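Local coordinates for protein response regulator aspartate phosphatase H (Bacillus subtilis, PDB 3Q15) that dephosphorylates the sporulation phosphotransferase Spo0F and also acts on the competence regulator ComA, so helping to separate competence from sporulation in time, at residues 217-222 against 256-261; 223-228 against 242-247; 52-57 against 100-105. All coordinates share one frame; numbering follows the deposited sequence.

Contact 1 (217-222 against 256-261); sequences NDRFIA and VPDLLP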
loop_
_atom_site.group_PDB
_atom_site.type_symbol
_atom_site.label_atom_id
_atom_site.label_comp_id
_atom_site.label_asym_id
_atom_site.label_seq_id
_atom_site.Cartn_x
_atom_site.Cartn_y
_atom_site.Cartn_z
ATOM N N ASN A 217 -8.715 -6.991 -32.039
ATOM C CA ASN A 217 -7.962 -5.757 -31.846
ATOM C C ASN A 217 -6.484 -5.991 -32.137
ATOM O O ASN A 217 -5.774 -6.591 -31.332
ATOM C CB ASN A 217 -8.156 -5.223 -30.425
ATOM C CG ASN A 217 -7.535 -3.852 -30.225
ATOM O OD1 ASN A 217 -6.357 -3.643 -30.513
ATOM N ND2 ASN A 217 -8.334 -2.905 -29.738
ATOM N N ASP A 218 -6.028 -5.522 -33.293
ATOM C CA ASP A 218 -4.667 -5.790 -33.751
ATOM C C ASP A 218 -3.594 -5.244 -32.810
ATOM O O ASP A 218 -2.625 -5.937 -32.496
ATOM C CB ASP A 218 -4.457 -5.239 -35.161
ATOM C CG ASP A 218 -5.364 -5.897 -36.180
ATOM O OD1 ASP A 218 -5.891 -5.178 -37.055
ATOM O OD2 ASP A 218 -5.548 -7.132 -36.109
ATOM N N ARG A 219 -3.759 -4.006 -32.362
ATOM C CA ARG A 219 -2.769 -3.415 -31.472
ATOM C C ARG A 219 -2.549 -4.299 -30.247
ATOM O O ARG A 219 -1.412 -4.618 -29.904
ATOM C CB ARG A 219 -3.166 -1.999 -31.052
ATOM C CG ARG A 219 -2.235 -1.392 -30.007
ATOM C CD ARG A 219 -2.425 0.112 -29.895
ATOM N NE ARG A 219 -2.077 0.786 -31.142
ATOM C CZ ARG A 219 -0.853 1.202 -31.453
ATOM N NH1 ARG A 219 0.149 1.020 -30.602
ATOM N NH2 ARG A 219 -0.631 1.802 -32.614
ATOM N N PHE A 220 -3.638 -4.704 -29.600
ATOM C CA PHE A 220 -3.536 -5.518 -28.392
ATOM C C PHE A 220 -3.115 -6.957 -28.677
ATOM O O PHE A 220 -2.632 -7.655 -27.787
ATOM C CB PHE A 220 -4.836 -5.478 -27.593
ATOM C CG PHE A 220 -5.021 -4.212 -26.815
ATOM C CD1 PHE A 220 -4.189 -3.913 -25.748
ATOM C CD2 PHE A 220 -6.023 -3.316 -27.152
ATOM C CE1 PHE A 220 -4.353 -2.742 -25.030
ATOM C CE2 PHE A 220 -6.194 -2.146 -26.438
ATOM C CZ PHE A 220 -5.359 -1.856 -25.376
ATOM N N ILE A 221 -3.302 -7.396 -29.916
ATOM C CA ILE A 221 -2.789 -8.692 -30.335
ATOM C C ILE A 221 -1.269 -8.615 -30.426
ATOM O O ILE A 221 -0.558 -9.487 -29.928
ATOM C CB ILE A 221 -3.374 -9.133 -31.696
ATOM C CG1 ILE A 221 -4.868 -9.433 -31.564
ATOM C CG2 ILE A 221 -2.644 -10.361 -32.216
ATOM C CD1 ILE A 221 -5.527 -9.859 -32.862
ATOM N N ALA A 222 -0.781 -7.553 -31.056
ATOM C CA ALA A 222 0.652 -7.325 -31.181
ATOM C C ALA A 222 1.303 -7.122 -29.815
ATOM O O ALA A 222 2.360 -7.685 -29.531
ATOM C CB ALA A 222 0.913 -6.127 -32.075
ATOM N N VAL A 256 0.333 -2.688 -37.338
ATOM C CA VAL A 256 0.714 -1.742 -36.284
ATOM C C VAL A 256 2.223 -1.491 -36.232
ATOM O O VAL A 256 2.899 -1.930 -35.300
ATOM C CB VAL A 256 0.212 -2.199 -34.897
ATOM C CG1 VAL A 256 -1.277 -1.918 -34.755
ATOM C CG2 VAL A 256 0.504 -3.675 -34.681
ATOM N N PRO A 257 2.748 -0.771 -37.232
ATOM C CA PRO A 257 4.187 -0.533 -37.405
ATOM C C PRO A 257 4.835 0.243 -36.260
ATOM O O PRO A 257 6.027 0.070 -36.011
ATOM C CB PRO A 257 4.250 0.293 -38.696
ATOM C CG PRO A 257 2.979 -0.016 -39.412
ATOM C CD PRO A 257 1.962 -0.181 -38.329
ATOM N N ASP A 258 4.072 1.086 -35.574
ATOM C CA ASP A 258 4.645 1.930 -34.530
ATOM C C ASP A 258 5.135 1.117 -33.333
ATOM O O ASP A 258 5.732 1.663 -32.407
ATOM C CB ASP A 258 3.654 3.008 -34.083
ATOM C CG ASP A 258 2.414 2.429 -33.432
ATOM O OD1 ASP A 258 1.988 1.324 -33.833
ATOM O OD2 ASP A 258 1.862 3.082 -32.520
ATOM N N LEU A 259 4.879 -0.188 -33.359
ATOM C CA LEU A 259 5.355 -1.079 -32.305
ATOM C C LEU A 259 6.677 -1.723 -32.702
ATOM O O LEU A 259 7.341 -2.351 -31.884
ATOM C CB LEU A 259 4.320 -2.166 -32.012
ATOM C CG LEU A 259 3.031 -1.706 -31.333
ATOM C CD1 LEU A 259 1.974 -2.789 -31.399
ATOM C CD2 LEU A 259 3.304 -1.296 -29.892
ATOM N N LEU A 260 7.057 -1.550 -33.961
ATOM C CA LEU A 260 8.217 -2.235 -34.517
ATOM C C LEU A 260 9.520 -1.983 -33.746
ATOM O O LEU A 260 10.262 -2.926 -33.468
ATOM C CB LEU A 260 8.382 -1.883 -35.996
ATOM C CG LEU A 260 8.861 -3.010 -36.908
ATOM C CD1 LEU A 260 7.997 -4.248 -36.725
ATOM C CD2 LEU A 260 8.842 -2.561 -38.358
ATOM N N PRO A 261 9.808 -0.712 -33.407
ATOM C CA PRO A 261 11.050 -0.446 -32.671
ATOM C C PRO A 261 11.154 -1.284 -31.399
ATOM O O PRO A 261 12.178 -1.923 -31.169
ATOM C CB PRO A 261 10.941 1.044 -32.323
ATOM C CG PRO A 261 10.085 1.615 -33.403
ATOM C CD PRO A 261 9.079 0.531 -33.724
#
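R219 and D258 form the polar centre of this contact, a salt bridge in which the terminal NH2 of the arginine meets both oxygens of the carboxylate. The stronger bond runs from R219 NH2 to D258 OD2, 2.8 Å long with an N-H...O angle of 153°, and it reaches the syn side of that oxygen close to the guanidinium plane. Two weak bonds accompany it, from NH2 to OD1 and from NH1 to OD2, the latter 3.3 Å between R219 NH1 and D258 OD2. The carboxylate thus sits at the guanidinium edge, but the two planes are turned 76° apart, so this is not the flat, paired form of an arginine-aspartate bridge. At the start of helix 218-235, N217 is the N-cap; its OD1 accepts from F220 N at 3.1 Å, the donor standing above the carbonyl plane.

With CG anti to the backbone N (chi1 174°), the R219 chain runs out past V256, and a bend at chi3 sets NE. V256 CG1 lies over one face of the guanidinium and also packs on the arginine backbone, 3.9 Å from R219 CA. Further in, the methyl of A222 is held between two branches: A222 CB lies 3.6 Å from V256 CG2, and the same CB is equally near L259 CD1. The other methyl of L259 approaches the guanidinium obliquely, at R219 NH1.

Behind the apolar residues lies helix 238-255, whose V251 touches A222. The contact joins the helix entering the predicted fourth repeat to the turn entering the predicted fifth, as between successive tetratricopeptide units. Its inner part is buried and apolar; at the more exposed margin the paired charges probably offset each other where the arginine stretches over V256.

Contact 2 (223-228 against 242-247); sequences ISLLNI and VEHFQK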
loop_
_atom_site.group_PDB
_atom_site.type_symbol
_atom_site.label_atom_id
_atom_site.label_comp_id
_atom_site.label_asym_id
_atom_site.label_seq_id
_atom_site.Cartn_x
_atom_site.Cartn_y
_atom_site.Cartn_z
ATOM N N ILE A 223 0.668 -6.313 -28.973
ATOM C CA ILE A 223 1.210 -6.026 -27.648
ATOM C C ILE A 223 1.234 -7.275 -26.778
ATOM O O ILE A 223 2.214 -7.531 -26.077
ATOM C CB ILE A 223 0.417 -4.915 -26.930
ATOM C CG1 ILE A 223 0.551 -3.591 -27.685
ATOM C CG2 ILE A 223 0.911 -4.752 -25.504
ATOM C CD1 ILE A 223 -0.302 -2.471 -27.121
ATOM N N SER A 224 0.154 -8.051 -26.827
ATOM C CA SER A 224 0.071 -9.301 -26.072
ATOM C C SER A 224 1.181 -10.262 -26.475
ATOM O O SER A 224 1.813 -10.891 -25.623
ATOM C CB SER A 224 -1.289 -9.974 -26.282
ATOM O OG SER A 224 -2.345 -9.148 -25.813
ATOM N N LEU A 225 1.405 -10.375 -27.781
ATOM C CA LEU A 225 2.427 -11.266 -28.315
ATOM C C LEU A 225 3.814 -10.798 -27.890
ATOM O O LEU A 225 4.684 -11.606 -27.566
ATOM C CB LEU A 225 2.329 -11.329 -29.840
ATOM C CG LEU A 225 1.127 -12.079 -30.421
ATOM C CD1 LEU A 225 0.995 -11.816 -31.915
ATOM C CD2 LEU A 225 1.246 -13.575 -30.151
ATOM N N LEU A 226 4.010 -9.483 -27.893
ATOM C CA LEU A 226 5.259 -8.890 -27.435
ATOM C C LEU A 226 5.483 -9.183 -25.956
ATOM O O LEU A 226 6.578 -9.564 -25.544
ATOM C CB LEU A 226 5.241 -7.382 -27.669
ATOM C CG LEU A 226 6.416 -6.587 -27.100
ATOM C CD1 LEU A 226 7.734 -7.105 -27.652
ATOM C CD2 LEU A 226 6.241 -5.116 -27.419
ATOM N N ASN A 227 4.434 -9.002 -25.161
ATOM C CA ASN A 227 4.507 -9.267 -23.732
ATOM C C ASN A 227 4.815 -10.729 -23.434
ATOM O O ASN A 227 5.601 -11.036 -22.539
ATOM C CB ASN A 227 3.216 -8.823 -23.037
ATOM C CG ASN A 227 3.085 -7.312 -22.971
ATOM O OD1 ASN A 227 4.053 -6.591 -23.199
ATOM N ND2 ASN A 227 1.892 -6.828 -22.651
ATOM N N ILE A 228 4.198 -11.627 -24.195
ATOM C CA ILE A 228 4.486 -13.050 -24.080
ATOM C C ILE A 228 5.953 -13.333 -24.406
ATOM O O ILE A 228 6.626 -14.063 -23.678
ATOM C CB ILE A 228 3.575 -13.886 -25.003
ATOM C CG1 ILE A 228 2.115 -13.744 -24.566
ATOM C CG2 ILE A 228 3.992 -15.345 -24.989
ATOM C CD1 ILE A 228 1.135 -14.438 -25.474
ATOM N N VAL A 242 11.802 -15.924 -29.211
ATOM C CA VAL A 242 12.044 -15.521 -30.590
ATOM C C VAL A 242 10.822 -15.801 -31.450
ATOM O O VAL A 242 10.470 -15.009 -32.324
ATOM C CB VAL A 242 13.266 -16.237 -31.187
ATOM C CG1 VAL A 242 13.254 -16.133 -32.706
ATOM C CG2 VAL A 242 14.548 -15.660 -30.609
ATOM N N GLU A 243 10.176 -16.930 -31.187
ATOM C CA GLU A 243 8.978 -17.317 -31.917
ATOM C C GLU A 243 7.882 -16.267 -31.780
ATOM O O GLU A 243 7.263 -15.859 -32.764
ATOM C CB GLU A 243 8.476 -18.668 -31.415
ATOM C CG GLU A 243 7.136 -19.077 -31.980
ATOM C CD GLU A 243 6.720 -20.455 -31.516
ATOM O OE1 GLU A 243 7.618 -21.271 -31.215
ATOM O OE2 GLU A 243 5.500 -20.717 -31.448
ATOM N N HIS A 244 7.646 -15.823 -30.551
ATOM C CA HIS A 244 6.607 -14.836 -30.314
ATOM C C HIS A 244 7.018 -13.443 -30.776
ATOM O O HIS A 244 6.189 -12.694 -31.286
ATOM C CB HIS A 244 6.162 -14.847 -28.851
ATOM C CG HIS A 244 5.376 -16.065 -28.478
ATOM N ND1 HIS A 244 5.968 -17.274 -28.186
ATOM C CD2 HIS A 244 4.039 -16.266 -28.372
ATOM C CE1 HIS A 244 5.033 -18.164 -27.902
ATOM N NE2 HIS A 244 3.854 -17.576 -28.012
ATOM N N PHE A 245 8.294 -13.099 -30.613
ATOM C CA PHE A 245 8.785 -11.826 -31.130
ATOM C C PHE A 245 8.444 -11.707 -32.611
ATOM O O PHE A 245 7.930 -10.683 -33.062
ATOM C CB PHE A 245 10.296 -11.669 -30.916
ATOM C CG PHE A 245 10.672 -11.166 -29.548
ATOM C CD1 PHE A 245 10.160 -9.969 -29.066
ATOM C CD2 PHE A 245 11.548 -11.881 -28.750
ATOM C CE1 PHE A 245 10.506 -9.501 -27.806
ATOM C CE2 PHE A 245 11.900 -11.423 -27.491
ATOM C CZ PHE A 245 11.379 -10.230 -27.018
ATOM N N GLN A 246 8.714 -12.767 -33.363
ATOM C CA GLN A 246 8.459 -12.761 -34.799
ATOM C C GLN A 246 6.967 -12.717 -35.123
ATOM O O GLN A 246 6.562 -12.130 -36.128
ATOM C CB GLN A 246 9.153 -13.945 -35.474
ATOM C CG GLN A 246 10.670 -13.876 -35.339
ATOM C CD GLN A 246 11.388 -15.026 -36.014
ATOM O OE1 GLN A 246 10.789 -16.056 -36.325
ATOM N NE2 GLN A 246 12.686 -14.854 -36.245
ATOM N N LYS A 247 6.151 -13.320 -34.267
ATOM C CA LYS A 247 4.705 -13.206 -34.409
ATOM C C LYS A 247 4.264 -11.760 -34.200
ATOM O O LYS A 247 3.457 -11.233 -34.965
ATOM C CB LYS A 247 3.982 -14.128 -33.425
ATOM C CG LYS A 247 4.064 -15.601 -33.779
ATOM C CD LYS A 247 3.251 -16.447 -32.815
ATOM C CE LYS A 247 3.210 -17.899 -33.259
ATOM N NZ LYS A 247 2.612 -18.036 -34.616
#
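The CA atoms of L225 and L226 lie nearest those of H244 and F245 where segments 223-228 and 242-247, of helices 218-235 and 238-255, run nearly antiparallel, their directions 161° apart and their axes 8.0 Å from each other at closest approach. The backbones come near enough for H244 CB to lie 3.8 Å from L225 O.

I228 and H244 make the closest side-chain approach. I228 CG2, the branch anti to the backbone N, stands over one face of the imidazole in a CH-pi contact, 3.7 Å from the centroid of the H244 ring and 21° off its normal. It is displaced toward the rim, so that H244 CD2 is the ring atom it meets first, at 3.5 Å. L225 CD2 lies near the ring plane at the edge. ND1 is hydrogen-bonded to M240 O of its own helix, and the ring of Y232 meets the imidazole as well. An alanine in place of H244 would probably leave the I228 methyl without its aromatic partner and M240 O without its side-chain donor.

On another flank L226 reaches across with CG anti to the backbone N (chi1 173°), and its CD1 touches the edge of the phenylalanine ring, 3.7 Å from F245 CE1. F245 also packs on L267 and T270 of helix 260-273, and L225 and I228 on L209 of helix 198-214, so helix 260-273 lies beside one partner and helix 198-214 beside the other. The other methyl of L225 rests against the backbone and CB of K247, with L225 CD1 4.1 Å from K247 CB.

Two consecutive antiparallel helices packed this closely through leucine, isoleucine and aromatic side chains form the helical hairpin of a tetratricopeptide repeat, and both segments fall in the predicted fourth repeat.

Contact 3 (52-57 against 100-105); sequences LIYYSL and KYYSLF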
loop_
_atom_site.group_PDB
_atom_site.type_symbol
_atom_site.label_atom_id
_atom_site.label_comp_id
_atom_site.label_asym_id
_atom_site.label_seq_id
_atom_site.Cartn_x
_atom_site.Cartn_y
_atom_site.Cartn_z
ATOM N N LEU A 52 -12.634 16.261 -17.696
ATOM C CA LEU A 52 -13.683 17.034 -18.358
ATOM C C LEU A 52 -15.040 16.874 -17.675
ATOM O O LEU A 52 -15.835 17.809 -17.636
ATOM C CB LEU A 52 -13.800 16.642 -19.831
ATOM C CG LEU A 52 -12.548 16.801 -20.693
ATOM C CD1 LEU A 52 -12.854 16.427 -22.134
ATOM C CD2 LEU A 52 -12.013 18.220 -20.609
ATOM N N ILE A 53 -15.305 15.680 -17.154
ATOM C CA ILE A 53 -16.527 15.434 -16.399
ATOM C C ILE A 53 -16.510 16.249 -15.116
ATOM O O ILE A 53 -17.495 16.894 -14.768
ATOM C CB ILE A 53 -16.683 13.946 -16.039
ATOM C CG1 ILE A 53 -16.875 13.108 -17.305
ATOM C CG2 ILE A 53 -17.857 13.752 -15.090
ATOM C CD1 ILE A 53 -17.112 11.648 -17.021
ATOM N N TYR A 54 -15.377 16.220 -14.420
ATOM C CA TYR A 54 -15.201 16.993 -13.194
ATOM C C TYR A 54 -15.391 18.480 -13.488
ATOM O O TYR A 54 -16.003 19.209 -12.705
ATOM C CB TYR A 54 -13.812 16.727 -12.607
ATOM C CG TYR A 54 -13.527 17.418 -11.292
ATOM C CD1 TYR A 54 -14.549 17.748 -10.411
ATOM C CD2 TYR A 54 -12.224 17.748 -10.934
ATOM C CE1 TYR A 54 -14.279 18.380 -9.208
ATOM C CE2 TYR A 54 -11.948 18.379 -9.739
ATOM C CZ TYR A 54 -12.978 18.694 -8.880
ATOM O OH TYR A 54 -12.697 19.328 -7.687
ATOM N N TYR A 55 -14.874 18.919 -14.631
ATOM C CA TYR A 55 -15.036 20.301 -15.069
ATOM C C TYR A 55 -16.505 20.668 -15.292
ATOM O O TYR A 55 -16.962 21.721 -14.843
ATOM C CB TYR A 55 -14.230 20.561 -16.346
ATOM C CG TYR A 55 -14.680 21.790 -17.105
ATOM C CD1 TYR A 55 -14.250 23.056 -16.735
ATOM C CD2 TYR A 55 -15.540 21.681 -18.189
ATOM C CE1 TYR A 55 -14.666 24.182 -17.427
ATOM C CE2 TYR A 55 -15.959 22.800 -18.886
ATOM C CZ TYR A 55 -15.518 24.048 -18.500
ATOM O OH TYR A 55 -15.936 25.160 -19.192
ATOM N N SER A 56 -17.232 19.804 -15.996
ATOM C CA SER A 56 -18.638 20.053 -16.309
ATOM C C SER A 56 -19.517 20.056 -15.062
ATOM O O SER A 56 -20.433 20.869 -14.941
ATOM C CB SER A 56 -19.164 19.034 -17.324
ATOM O OG SER A 56 -18.562 19.231 -18.590
ATOM N N LEU A 57 -19.242 19.142 -14.139
ATOM C CA LEU A 57 -19.947 19.135 -12.867
ATOM C C LEU A 57 -19.661 20.425 -12.093
ATOM O O LEU A 57 -20.563 21.015 -11.493
ATOM C CB LEU A 57 -19.552 17.913 -12.038
ATOM C CG LEU A 57 -19.903 16.539 -12.616
ATOM C CD1 LEU A 57 -19.333 15.429 -11.739
ATOM C CD2 LEU A 57 -21.414 16.381 -12.785
ATOM N N LYS A 100 -16.658 15.868 -4.365
ATOM C CA LYS A 100 -15.726 15.559 -3.298
ATOM C C LYS A 100 -14.785 14.442 -3.733
ATOM O O LYS A 100 -13.584 14.496 -3.476
ATOM C CB LYS A 100 -16.476 15.157 -2.028
ATOM C CG LYS A 100 -15.576 14.911 -0.831
ATOM C CD LYS A 100 -16.394 14.690 0.432
ATOM C CE LYS A 100 -15.507 14.675 1.669
ATOM N NZ LYS A 100 -16.297 14.463 2.915
ATOM N N TYR A 101 -15.338 13.434 -4.400
ATOM C CA TYR A 101 -14.556 12.289 -4.851
ATOM C C TYR A 101 -13.490 12.712 -5.852
ATOM O O TYR A 101 -12.332 12.304 -5.756
ATOM C CB TYR A 101 -15.461 11.226 -5.480
ATOM C CG TYR A 101 -14.701 10.201 -6.296
ATOM C CD1 TYR A 101 -14.673 10.269 -7.683
ATOM C CD2 TYR A 101 -13.996 9.178 -5.677
ATOM C CE1 TYR A 101 -13.977 9.338 -8.430
ATOM C CE2 TYR A 101 -13.295 8.246 -6.415
ATOM C CZ TYR A 101 -13.289 8.328 -7.790
ATOM O OH TYR A 101 -12.590 7.391 -8.523
ATOM N N TYR A 102 -13.889 13.536 -6.811
ATOM C CA TYR A 102 -12.967 14.022 -7.828
ATOM C C TYR A 102 -11.868 14.909 -7.243
ATOM O O TYR A 102 -10.699 14.767 -7.600
ATOM C CB TYR A 102 -13.731 14.772 -8.918
ATOM C CG TYR A 102 -14.339 13.865 -9.967
ATOM C CD1 TYR A 102 -15.606 14.117 -10.479
ATOM C CD2 TYR A 102 -13.641 12.766 -10.453
ATOM C CE1 TYR A 102 -16.165 13.297 -11.438
ATOM C CE2 TYR A 102 -14.192 11.937 -11.416
ATOM C CZ TYR A 102 -15.458 12.212 -11.904
ATOM O OH TYR A 102 -16.026 11.405 -12.859
ATOM N N SER A 103 -12.241 15.821 -6.350
ATOM C CA SER A 103 -11.270 16.746 -5.781
ATOM C C SER A 103 -10.148 15.980 -5.088
ATOM O O SER A 103 -8.980 16.337 -5.209
ATOM C CB SER A 103 -11.934 17.726 -4.804
ATOM O OG SER A 103 -12.438 17.050 -3.661
ATOM N N LEU A 104 -10.519 14.924 -4.372
ATOM C CA LEU A 104 -9.565 14.079 -3.665
ATOM C C LEU A 104 -8.771 13.205 -4.633
ATOM O O LEU A 104 -7.569 12.994 -4.458
ATOM C CB LEU A 104 -10.296 13.191 -2.655
ATOM C CG LEU A 104 -10.967 13.890 -1.471
ATOM C CD1 LEU A 104 -11.939 12.953 -0.769
ATOM C CD2 LEU A 104 -9.915 14.420 -0.498
ATOM N N PHE A 105 -9.452 12.693 -5.652
ATOM C CA PHE A 105 -8.816 11.820 -6.624
ATOM C C PHE A 105 -7.732 12.562 -7.389
ATOM O O PHE A 105 -6.577 12.142 -7.408
ATOM C CB PHE A 105 -9.841 11.236 -7.601
ATOM C CG PHE A 105 -9.220 10.418 -8.702
ATOM C CD1 PHE A 105 -8.951 9.069 -8.516
ATOM C CD2 PHE A 105 -8.889 11.003 -9.915
ATOM C CE1 PHE A 105 -8.371 8.311 -9.526
ATOM C CE2 PHE A 105 -8.306 10.254 -10.931
ATOM C CZ PHE A 105 -8.048 8.904 -10.735
#
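Y54 and Y102 each lay their CB against the ring of the other. Y102 CB stands over one face of the Y54 ring, 3.5 Å from its centroid and 15° off the normal, displaced toward the rim so that Y54 CD1 is its nearest atom. In return Y54 CB lies over a face of the Y102 ring, 4.2 Å from that centroid. The two side chains slide past each other in opposite directions, and their ring planes are inclined by 38°, an oblique pairing. Y54 CG stands anti to its backbone N, which brings it within 3.6 Å of Y102 CB.

The edge of the Y102 ring is met in plane by L57, whose CD1 is 3.8 Å from Y102 CE1, the two side chains crossing at about a right angle. I53 approaches more obliquely, with I53 CG2 3.7 Å from Y102 OH.

Helix 49-67, in the N-terminal three-helix bundle region, here packs on helix 93-113, within which the first predicted tetratricopeptide repeat begins; the segment axes are 10.5 Å apart and their directions differ by 133°. The two tyrosines bridge this spacing.

The hydroxyl end of Y54 lies against S103 of the opposite helix, with Y54 OH 3.4 Å from S103 CB. That hydroxyl is hydrogen-bonded to N17 OD1 of helix 9-24, and N17 ND2 bonds S103 O, so a single asparagine ties the tyrosine to the helix it packs on. S103 turns its own hydroxyl back along its helix, S103 OG donating to K100 O at 2.8 Å, a carbonyl that also accepts from L104 N.

In the fold
Contact 3 comes first along the chain and joins the N-terminal helical bundle region, through helix 49-67, to helix 93-113. Contacts 1 and 2 follow among the later repeats and share helix 218-235. Contact 2 closes a hairpin within one predicted repeat by pairing that helix with 238-255, whereas contact 1 links the start of the same helix to the entry of helix 260-273, in the next. Their centres are 10 Å apart, and L259 CD1 touches I223 CG1 at 4.1 Å. Contact 3, which seats the bundle region on the first predicted repeat, is remote: its centre is 34 Å from contact 1 and 39 Å from contact 2, on the opposite side of the chain's centre from the latter.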